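Local coordinates for protein ribonuclease H (Uncultured organism, PDB 3U3G) that probably cleaves the RNA strand of RNA/DNA hybrids, as a ribonuclease H1 recovered from compost, at residues 2-7 with 68-73. Residues are numbered along the deposited sequence; the frame is centred on the assembly and turned at random.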
loop_
_atom_site.group_PDB
_atom_site.type_symbol
_atom_site.label_atom_id
_atom_site.label_comp_id
_atom_site.label_asym_id
_atom_site.label_seq_id
_atom_site.Cartn_x
_atom_site.Cartn_y
_atom_site.Cartn_z
ATOM N N ASN A 2 7.079 -3.659 18.440
ATOM C CA ASN A 2 6.822 -5.108 18.425
ATOM C C ASN A 2 5.948 -5.550 17.258
ATOM O O ASN A 2 5.745 -6.741 17.039
ATOM C CB ASN A 2 6.162 -5.563 19.733
ATOM C CG ASN A 2 6.933 -5.126 20.959
ATOM O OD1 ASN A 2 6.355 -4.956 22.032
ATOM N ND2 ASN A 2 8.256 -5.079 20.842
ATOM N N LYS A 3 5.322 -4.592 16.594
ATOM C CA LYS A 3 4.629 -4.878 15.353
ATOM C C LYS A 3 4.714 -3.659 14.482
ATOM O O LYS A 3 4.876 -2.540 14.980
ATOM C CB LYS A 3 3.159 -5.216 15.611
ATOM C CG LYS A 3 2.430 -5.766 14.383
ATOM C CD LYS A 3 0.933 -5.926 14.629
ATOM C CE LYS A 3 0.654 -6.568 15.978
ATOM N NZ LYS A 3 -0.582 -7.399 15.942
ATOM N N ILE A 4 4.724 -3.898 13.178
ATOM C CA ILE A 4 4.680 -2.832 12.197
ATOM C C ILE A 4 3.345 -2.903 11.467
ATOM O O ILE A 4 2.983 -3.949 10.924
ATOM C CB ILE A 4 5.849 -2.949 11.201
ATOM C CG1 ILE A 4 7.180 -2.695 11.918
ATOM C CG2 ILE A 4 5.675 -1.957 10.052
ATOM C CD1 ILE A 4 8.424 -2.951 11.035
ATOM N N ILE A 5 2.561 -1.837 11.585
ATOM C CA ILE A 5 1.249 -1.762 10.954
ATOM C C ILE A 5 1.304 -0.761 9.811
ATOM O O ILE A 5 1.706 0.395 9.998
ATOM C CB ILE A 5 0.154 -1.324 11.966
ATOM C CG1 ILE A 5 0.084 -2.318 13.131
ATOM C CG2 ILE A 5 -1.210 -1.234 11.267
ATOM C CD1 ILE A 5 -0.706 -1.807 14.309
ATOM N N ILE A 6 0.929 -1.213 8.621
ATOM C CA ILE A 6 1.013 -0.413 7.408
ATOM C C ILE A 6 -0.399 -0.155 6.895
ATOM O O ILE A 6 -1.237 -1.060 6.930
ATOM C CB ILE A 6 1.805 -1.162 6.317
ATOM C CG1 ILE A 6 3.234 -1.465 6.781
ATOM C CG2 ILE A 6 1.835 -0.351 5.028
ATOM C CD1 ILE A 6 4.005 -2.391 5.854
ATOM N N TYR A 7 -0.703 1.092 6.544
ATOM C CA TYR A 7 -1.920 1.423 5.798
ATOM C C TYR A 7 -1.499 1.908 4.423
ATOM O O TYR A 7 -0.589 2.741 4.308
ATOM C CB TYR A 7 -2.688 2.569 6.468
ATOM C CG TYR A 7 -3.050 2.321 7.913
ATOM C CD1 TYR A 7 -2.070 2.331 8.905
ATOM C CD2 TYR A 7 -4.339 1.933 8.263
ATOM C CE1 TYR A 7 -2.397 2.113 10.244
ATOM C CE2 TYR A 7 -4.670 1.698 9.594
ATOM C CZ TYR A 7 -3.691 1.736 10.561
ATOM O OH TYR A 7 -3.997 1.434 11.887
ATOM N N VAL A 68 13.856 -7.900 11.139
ATOM C CA VAL A 68 14.066 -9.335 11.311
ATOM C C VAL A 68 13.143 -9.906 12.390
ATOM O O VAL A 68 13.074 -9.382 13.505
ATOM C CB VAL A 68 15.537 -9.669 11.639
ATOM C CG1 VAL A 68 15.697 -11.163 11.856
ATOM C CG2 VAL A 68 16.462 -9.188 10.518
ATOM N N ASP A 69 12.320 -10.871 11.993
ATOM C CA ASP A 69 11.421 -11.553 12.929
ATOM C C ASP A 69 10.241 -10.678 13.350
ATOM O O ASP A 69 9.612 -10.935 14.372
ATOM C CB ASP A 69 12.180 -12.016 14.179
ATOM C CG ASP A 69 13.011 -13.267 13.936
ATOM O OD1 ASP A 69 12.753 -13.982 12.943
ATOM O OD2 ASP A 69 13.914 -13.544 14.756
ATOM N N MET A 70 10.033 -9.573 12.640
ATOM C CA MET A 70 9.028 -8.589 13.036
ATOM C C MET A 70 7.678 -8.920 12.405
ATOM O O MET A 70 7.588 -9.134 11.199
ATOM C CB MET A 70 9.474 -7.189 12.609
ATOM C CG MET A 70 8.470 -6.085 12.917
ATOM S SD MET A 70 8.228 -5.807 14.686
ATOM C CE MET A 70 9.876 -5.406 15.240
ATOM N N GLU A 71 6.624 -8.886 13.213
ATOM C CA GLU A 71 5.254 -9.033 12.724
ATOM C C GLU A 71 4.842 -7.789 11.935
ATOM O O GLU A 71 5.042 -6.670 12.403
ATOM C CB GLU A 71 4.313 -9.230 13.914
ATOM C CG GLU A 71 2.836 -9.338 13.576
ATOM C CD GLU A 71 1.978 -9.649 14.801
ATOM O OE1 GLU A 71 2.547 -9.900 15.887
ATOM O OE2 GLU A 71 0.735 -9.644 14.675
ATOM N N VAL A 72 4.348 -7.991 10.715
ATOM C CA VAL A 72 3.932 -6.897 9.834
ATOM C C VAL A 72 2.505 -7.146 9.335
ATOM O O VAL A 72 2.185 -8.234 8.844
ATOM C CB VAL A 72 4.879 -6.770 8.616
ATOM C CG1 VAL A 72 4.474 -5.593 7.760
ATOM C CG2 VAL A 72 6.322 -6.618 9.075
ATOM N N GLU A 73 1.688 -6.107 9.359
ATOM C CA GLU A 73 0.307 -6.197 8.909
ATOM C C GLU A 73 0.041 -5.020 7.978
ATOM O O GLU A 73 0.415 -3.883 8.296
ATOM C CB GLU A 73 -0.611 -6.138 10.133
ATOM C CG GLU A 73 -2.099 -6.078 9.860
ATOM C CD GLU A 73 -2.899 -6.244 11.132
ATOM O OE1 GLU A 73 -2.724 -7.273 11.814
ATOM O OE2 GLU A 73 -3.790 -5.421 11.382
HETATM O O HOH W 1 7.008 -8.801 16.112
#
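How a parallel ladder is stitched together, and how a lysine is laid across one of its faces, can be followed where strands 3-7 and 71-73 run parallel, 14° apart. I4 carries the register: its N donates to E71 O at 2.9 Å, nearly straight, while its O accepts from E73 N at 3.0 Å. Two residues on, I6 N reaches E73 O at 2.7 Å; all three donors lie nearly along the C=O axis of their acceptors. At the N2 end a water links the two segments, donating to N2 O and accepting from E71 N.

On the face bearing K3, I5, E71 and E73, K3 leaves the backbone with CG anti to N (chi1 -170°). Its CB merely skirts E71 O; CG comes over that oxygen at 3.4 Å and also brushes E71 CG. CD and CE then run alongside the extended glutamate, and the bends at chi3 and chi4 bring NZ to E71 OE2 at 2.9 Å, a salt bridge entering from above the carboxylate plane. E73 OE1 lies near enough to NZ to add a favourable field, probably, although E73 forms its salt bridge with R75 through OE2. An alanine in place of K3 would remove this aliphatic run and its ammonium, and would probably leave the E71 carboxylate without its charge partner and more mobile.

The opposite face, bearing I4 and V72, is apolar. I4 and M70 cross at about a right angle, I4 CD1 meeting M70 CG at 3.7 Å, and I6 CD1 meets V72 CG1 obliquely; L60 of helix 45-60 packs against both isoleucines. Strand 3-12, the central one, pairs in parallel with 71-76 in the mixed five-stranded sheet, order 3-2-1-4-5, characteristic of the RNase H fold.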